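Side-chain contacts in agmatinase (Burkholderia thailandensis, PDB 4DZ4), which probably hydrolyses agmatine to putrescine and urea with a pair of manganese ions, as a member of the arginase family: residues I147-A150 against Q151-K155; T181-Y184 against K185-K188; E290-P293 against A294-Q297. All coordinates share one frame; numbering follows the deposited sequence.

Along the chain the three contacts come in series, each between residues a few places apart. Contact 1 closes helix 142-153, contact 2 spans helix 182-188, and contact 3 lies in the loop between strand 282-289 and helix 300-323. All belong to the arginase fold, a parallel sheet flanked by helices. Contacts 1 and 2 lie on the same side of the chain's centre, with their own centres about 15 Å apart; the centre of contact 3 lies about 31 Å and 26 Å from theirs. Contact 2 approaches the manganese site through Met182, contact 1 lies away from it, and the 290-297 loop runs from Glu290, bonded to the metal ligand His139, to residues that touch other subunits.

Contact 1: I147-A150 against Q151-K155; sequences IAHA and QKYGK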
# COMPACT_ATOMS: atom_id res chain seq x y z
N ILE B 147 25.87 -25.28 -12.04
CA ILE B 147 26.91 -25.60 -13.03
C ILE B 147 28.29 -25.29 -12.45
O ILE B 147 29.19 -26.14 -12.48
CB ILE B 147 26.68 -24.84 -14.37
CG1 ILE B 147 25.44 -25.40 -15.07
CG2 ILE B 147 27.92 -24.91 -15.28
CD1 ILE B 147 24.94 -24.56 -16.22
N ALA B 148 28.44 -24.08 -11.91
CA ALA B 148 29.73 -23.64 -11.40
C ALA B 148 30.11 -24.45 -10.15
O ALA B 148 31.28 -24.83 -9.98
CB ALA B 148 29.66 -22.15 -11.08
N HIS B 149 29.12 -24.75 -9.31
CA HIS B 149 29.38 -25.59 -8.12
C HIS B 149 29.81 -27.00 -8.44
O HIS B 149 30.70 -27.54 -7.78
CB HIS B 149 28.19 -25.56 -7.16
CG HIS B 149 28.17 -24.33 -6.28
ND1 HIS B 149 27.75 -23.12 -6.73
CD2 HIS B 149 28.55 -24.14 -4.95
CE1 HIS B 149 27.86 -22.21 -5.73
NE2 HIS B 149 28.36 -22.83 -4.65
N ALA B 150 29.20 -27.62 -9.44
CA ALA B 150 29.62 -28.95 -9.88
C ALA B 150 31.04 -28.96 -10.43
O ALA B 150 31.73 -29.97 -10.29
CB ALA B 150 28.65 -29.51 -10.92
N GLN B 151 31.49 -27.85 -11.04
CA GLN B 151 32.89 -27.74 -11.49
C GLN B 151 33.85 -27.91 -10.31
O GLN B 151 34.87 -28.57 -10.43
CB GLN B 151 33.19 -26.39 -12.18
CG GLN B 151 32.62 -26.20 -13.59
CD GLN B 151 32.76 -24.75 -14.12
OE1 GLN B 151 33.34 -23.87 -13.47
NE2 GLN B 151 32.22 -24.51 -15.32
N LYS B 152 33.52 -27.29 -9.18
CA LYS B 152 34.40 -27.29 -8.03
C LYS B 152 34.25 -28.54 -7.17
O LYS B 152 35.25 -29.11 -6.77
CB LYS B 152 34.15 -26.06 -7.15
CG LYS B 152 35.09 -25.97 -5.96
CD LYS B 152 34.92 -24.66 -5.22
CE LYS B 152 35.94 -24.49 -4.10
NZ LYS B 152 37.36 -24.39 -4.55
N TYR B 153 33.01 -28.93 -6.90
CA TYR B 153 32.67 -29.96 -5.92
C TYR B 153 32.33 -31.32 -6.52
O TYR B 153 32.11 -32.28 -5.78
CB TYR B 153 31.50 -29.48 -5.05
CG TYR B 153 31.86 -28.35 -4.14
CD1 TYR B 153 32.56 -28.60 -2.95
CD2 TYR B 153 31.51 -27.02 -4.45
CE1 TYR B 153 32.92 -27.57 -2.11
CE2 TYR B 153 31.86 -25.97 -3.60
CZ TYR B 153 32.57 -26.26 -2.43
OH TYR B 153 32.94 -25.27 -1.55
N GLY B 154 32.31 -31.39 -7.84
CA GLY B 154 31.99 -32.62 -8.55
C GLY B 154 30.50 -32.77 -8.76
O GLY B 154 29.68 -31.98 -8.26
N LYS B 155 30.13 -33.78 -9.53
CA LYS B 155 28.72 -34.08 -9.74
C LYS B 155 28.49 -35.58 -9.66
O LYS B 155 29.42 -36.35 -9.89
CB LYS B 155 28.23 -33.49 -11.08
CG LYS B 155 28.96 -33.95 -12.32
CD LYS B 155 28.26 -33.34 -13.52
CE LYS B 155 29.21 -33.13 -14.67
NZ LYS B 155 29.62 -34.43 -15.26
O HOH W 1 33.34 -23.24 -10.83
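The carbonyl O of His149 sits at the edge of the Tyr153 ring, near its plane, and the imidazole of His149 lies alongside the phenol, pointing the same way; its CD2 is 4.0 Å from CE2 of Tyr153, an oblique meeting. One face of the phenol carries the aliphatic CG of Lys152, toward the rim. The imidazole has its own ND1 bonded to Leu145 O one turn back and Tyr242 packed edge to face against it, which probably fixes its rotation. The same His149 O that borders the phenol accepts a hydrogen bond from Tyr153 N (2.8 Å) and a weak one from Lys152 N.

This is the C-terminal end of helix 142-153, whose side chains pack on helix 114-126 and strand 282-289 of the arginase fold. Gly154 leaves the helix with positive phi (87°), a conformation in which a side chain would press on the preceding carbonyl; its N still makes a weak bond to Ala150 O (2.9 Å). Just beyond, Lys155 CB rests on Ala150 CB at 4.0 Å.

Gln151 runs back along the helix. Its CG stands opposite its own carbonyl carbon (chi1 -73°), which brings CG to 3.6 Å from Ile147 O; the chain beyond is extended. A water donates both to OE1 of Gln151 and to Ala148 O, tying the amide to a carbonyl that also takes a weak bond from Lys152 N. The ammonium of Lys152 leads away to a salt bridge with Asp129.

Contact 2: T181-Y184 against K185-K188; sequences TMFY and KAVK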
# COMPACT_ATOMS: atom_id res chain seq x y z
N THR B 181 11.71 -24.53 -15.09
CA THR B 181 12.18 -25.74 -15.79
C THR B 181 13.69 -25.96 -15.64
O THR B 181 14.24 -26.93 -16.20
CB THR B 181 11.83 -25.73 -17.29
OG1 THR B 181 12.54 -24.67 -17.93
CG2 THR B 181 10.32 -25.51 -17.52
N MET B 182 14.36 -25.09 -14.89
CA MET B 182 15.84 -25.20 -14.80
C MET B 182 16.34 -26.41 -14.00
O MET B 182 17.48 -26.87 -14.21
CB MET B 182 16.49 -23.88 -14.35
CG MET B 182 16.43 -23.56 -12.85
SD MET B 182 14.75 -23.07 -12.47
CE MET B 182 14.78 -23.39 -10.69
N PHE B 183 15.50 -26.96 -13.12
CA PHE B 183 15.92 -28.20 -12.43
C PHE B 183 15.64 -29.47 -13.23
O PHE B 183 16.26 -30.50 -12.95
CB PHE B 183 15.41 -28.33 -10.97
CG PHE B 183 15.91 -27.22 -10.05
CD1 PHE B 183 17.12 -26.57 -10.28
CD2 PHE B 183 15.18 -26.86 -8.93
CE1 PHE B 183 17.58 -25.56 -9.44
CE2 PHE B 183 15.63 -25.84 -8.09
CZ PHE B 183 16.83 -25.18 -8.33
N TYR B 184 14.72 -29.40 -14.18
CA TYR B 184 14.65 -30.43 -15.21
C TYR B 184 16.00 -30.47 -15.94
O TYR B 184 16.57 -31.55 -16.13
CB TYR B 184 13.51 -30.15 -16.19
CG TYR B 184 13.39 -31.10 -17.37
CD1 TYR B 184 12.71 -32.33 -17.26
CD2 TYR B 184 13.93 -30.76 -18.62
CE1 TYR B 184 12.59 -33.17 -18.36
CE2 TYR B 184 13.84 -31.60 -19.71
CZ TYR B 184 13.17 -32.81 -19.58
OH TYR B 184 13.04 -33.61 -20.68
N LYS B 185 16.49 -29.30 -16.35
CA LYS B 185 17.77 -29.25 -17.07
C LYS B 185 18.91 -29.74 -16.17
O LYS B 185 19.77 -30.49 -16.62
CB LYS B 185 18.03 -27.83 -17.59
CG LYS B 185 16.91 -27.37 -18.53
CD LYS B 185 17.12 -25.92 -18.97
CE LYS B 185 15.92 -25.41 -19.76
NZ LYS B 185 16.17 -23.97 -20.11
N ALA B 186 18.91 -29.33 -14.90
CA ALA B 186 19.93 -29.74 -13.93
C ALA B 186 19.96 -31.28 -13.77
O ALA B 186 21.02 -31.87 -13.74
CB ALA B 186 19.72 -29.07 -12.58
N VAL B 187 18.78 -31.91 -13.72
CA VAL B 187 18.73 -33.38 -13.67
C VAL B 187 19.22 -34.02 -14.96
O VAL B 187 20.04 -34.96 -14.94
CB VAL B 187 17.33 -33.92 -13.31
CG1 VAL B 187 17.28 -35.44 -13.54
CG2 VAL B 187 17.00 -33.57 -11.87
N LYS B 188 18.76 -33.51 -16.10
CA LYS B 188 19.22 -34.04 -17.38
C LYS B 188 20.75 -33.85 -17.59
O LYS B 188 21.39 -34.70 -18.20
CB LYS B 188 18.41 -33.42 -18.52
CG LYS B 188 16.91 -33.77 -18.46
CD LYS B 188 16.60 -35.26 -18.58
CE LYS B 188 15.38 -35.60 -17.74
NZ LYS B 188 15.03 -37.05 -17.72
O HOH W 2 14.99 -23.13 -17.63
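Tyr184 sets its CG opposite the backbone N (chi1 176°), and Lys188 bends at chi2 (-63°); together these turns lay the lysine chain across the phenol. CG of Lys188 stands over one face, 4.1 Å from the centroid of the Tyr184 ring and 15° off its normal, a CH-pi contact. Further along the same chain, CE reaches CE1 of Tyr184 at 3.8 Å, so two methylenes share the ring. The backbone closes the turn with Lys188 N to Tyr184 O (2.9 Å).

Lys185 behaves quite differently. Its fully extended chain runs back toward the start of the helix, where CG passes 3.6 Å from Thr181 O and CE comes within 3.9 Å of Thr181 OG1. A water joins the two polar ends, donating to OG1 of Thr181 and accepting from NZ of Lys185, at 2.9 Å each. This buried ammonium is also held by Ser176 OG and Pro174 O, and Thr181 OG1 by Asp171 OD2; the uncharged partners probably stabilise the charge by dipoles.

On another side of the helix, the Phe183 ring has the methyl CE of Met182 3.5 Å above its centre, while Ala186 CB meets the ring obliquely. Edge-to-face contacts with His161 and His139 continue this packing. Helix 182-188 supplies the helix of the beta-alpha-beta crossover between strands 158-162 and 198-202, and its first turn backs the binuclear manganese site: Met182 touches the metal ligands His139 and Asp167.

Contact 3: E290-P293 against A294-Q297; sequences EVAP and AYDQ
From Ala292 to Asp296 the chain makes a short 3-10 turn, in which Tyr295 N bonds to Ala292 O (3.0 Å) and Asp296 N bonds weakly to Pro293 O (2.9 Å). The side chains on this turn meet lightly. Ala292 CB lies at the edge of the Tyr295 ring, near its plane, 4.4 Å from CD2, and CB of Tyr295 passes 3.7 Å from Ala292 O. The phenol takes its direction from a first torsion of -70°, which places CG opposite the carbonyl carbon and beside the backbone N, the same N that is bonded to Ala292 O. The ring also makes a cation-pi contact with Arg63, while Pro293 packs outward on Leu68 and Ala72 of the same chain.

Asp296 turns its CB back over the turn, 3.5 Å from Pro293 O. A first torsion of -151° sets its CG opposite the backbone N and beside the carbonyl carbon, on the side where the chain goes on to Gln297. The carboxylate thus curls forward: OD1 accepts the N-H of Gln297 at 2.8 Å from above the carboxylate plane. Thr301 OG1 also bonds to OD1, while Ala302 N bonds to OD2, so the group is gripped at both oxygens as helix 300-323 begins.

Tyr295 O bonds to Ser298 OG of a neighbouring subunit, and at the other end of the loop Glu290 OE2 is hydrogen-bonded to N of the manganese ligand His139 and to His179 ND1. With three partners on two oxygens and a helix start beside it, the Asp296 carboxylate is probably stabilised as an anion.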
# COMPACT_ATOMS: atom_id res chain seq x y z
N GLU B 290 13.59 -15.37 -5.17
CA GLU B 290 12.20 -15.03 -5.55
C GLU B 290 11.58 -13.97 -4.64
O GLU B 290 10.37 -13.75 -4.70
CB GLU B 290 11.31 -16.28 -5.67
CG GLU B 290 11.71 -17.25 -6.81
CD GLU B 290 11.26 -16.81 -8.22
OE1 GLU B 290 10.60 -15.77 -8.40
OE2 GLU B 290 11.57 -17.53 -9.17
N VAL B 291 12.38 -13.28 -3.83
CA VAL B 291 11.81 -12.11 -3.11
C VAL B 291 11.52 -10.99 -4.15
O VAL B 291 12.41 -10.62 -4.93
CB VAL B 291 12.76 -11.61 -2.01
CG1 VAL B 291 12.22 -10.30 -1.42
CG2 VAL B 291 12.93 -12.69 -0.90
N ALA B 292 10.27 -10.49 -4.17
CA ALA B 292 9.85 -9.45 -5.12
C ALA B 292 9.28 -8.28 -4.30
O ALA B 292 8.12 -8.33 -3.88
CB ALA B 292 8.81 -10.03 -6.10
N PRO B 293 10.11 -7.27 -4.00
CA PRO B 293 9.69 -6.28 -2.99
C PRO B 293 8.47 -5.43 -3.41
O PRO B 293 7.75 -4.91 -2.52
CB PRO B 293 10.94 -5.39 -2.82
CG PRO B 293 11.80 -5.69 -4.01
CD PRO B 293 11.55 -7.14 -4.33
N ALA B 294 8.21 -5.29 -4.70
CA ALA B 294 6.99 -4.56 -5.12
C ALA B 294 5.73 -5.21 -4.60
O ALA B 294 4.71 -4.54 -4.49
CB ALA B 294 6.93 -4.46 -6.64
N TYR B 295 5.78 -6.52 -4.31
CA TYR B 295 4.64 -7.25 -3.74
C TYR B 295 4.81 -7.52 -2.25
O TYR B 295 3.95 -8.13 -1.63
CB TYR B 295 4.46 -8.58 -4.46
CG TYR B 295 3.97 -8.33 -5.88
CD1 TYR B 295 2.61 -8.13 -6.13
CD2 TYR B 295 4.86 -8.25 -6.95
CE1 TYR B 295 2.16 -7.85 -7.42
CE2 TYR B 295 4.42 -7.98 -8.24
CZ TYR B 295 3.07 -7.79 -8.46
OH TYR B 295 2.62 -7.50 -9.75
N ASP B 296 5.92 -7.05 -1.67
CA ASP B 296 6.11 -7.24 -0.22
C ASP B 296 5.23 -6.29 0.60
O ASP B 296 4.74 -5.25 0.11
CB ASP B 296 7.58 -7.07 0.17
CG ASP B 296 7.97 -7.90 1.38
OD1 ASP B 296 7.08 -8.53 2.02
OD2 ASP B 296 9.18 -7.94 1.69
N GLN B 297 5.01 -6.66 1.84
CA GLN B 297 4.16 -5.86 2.73
C GLN B 297 4.93 -5.63 4.01
O GLN B 297 5.21 -6.59 4.73
CB GLN B 297 2.82 -6.58 2.97
CG GLN B 297 2.07 -6.91 1.64
CD GLN B 297 1.57 -5.63 0.94
OE1 GLN B 297 1.59 -4.54 1.55
NE2 GLN B 297 1.13 -5.74 -0.32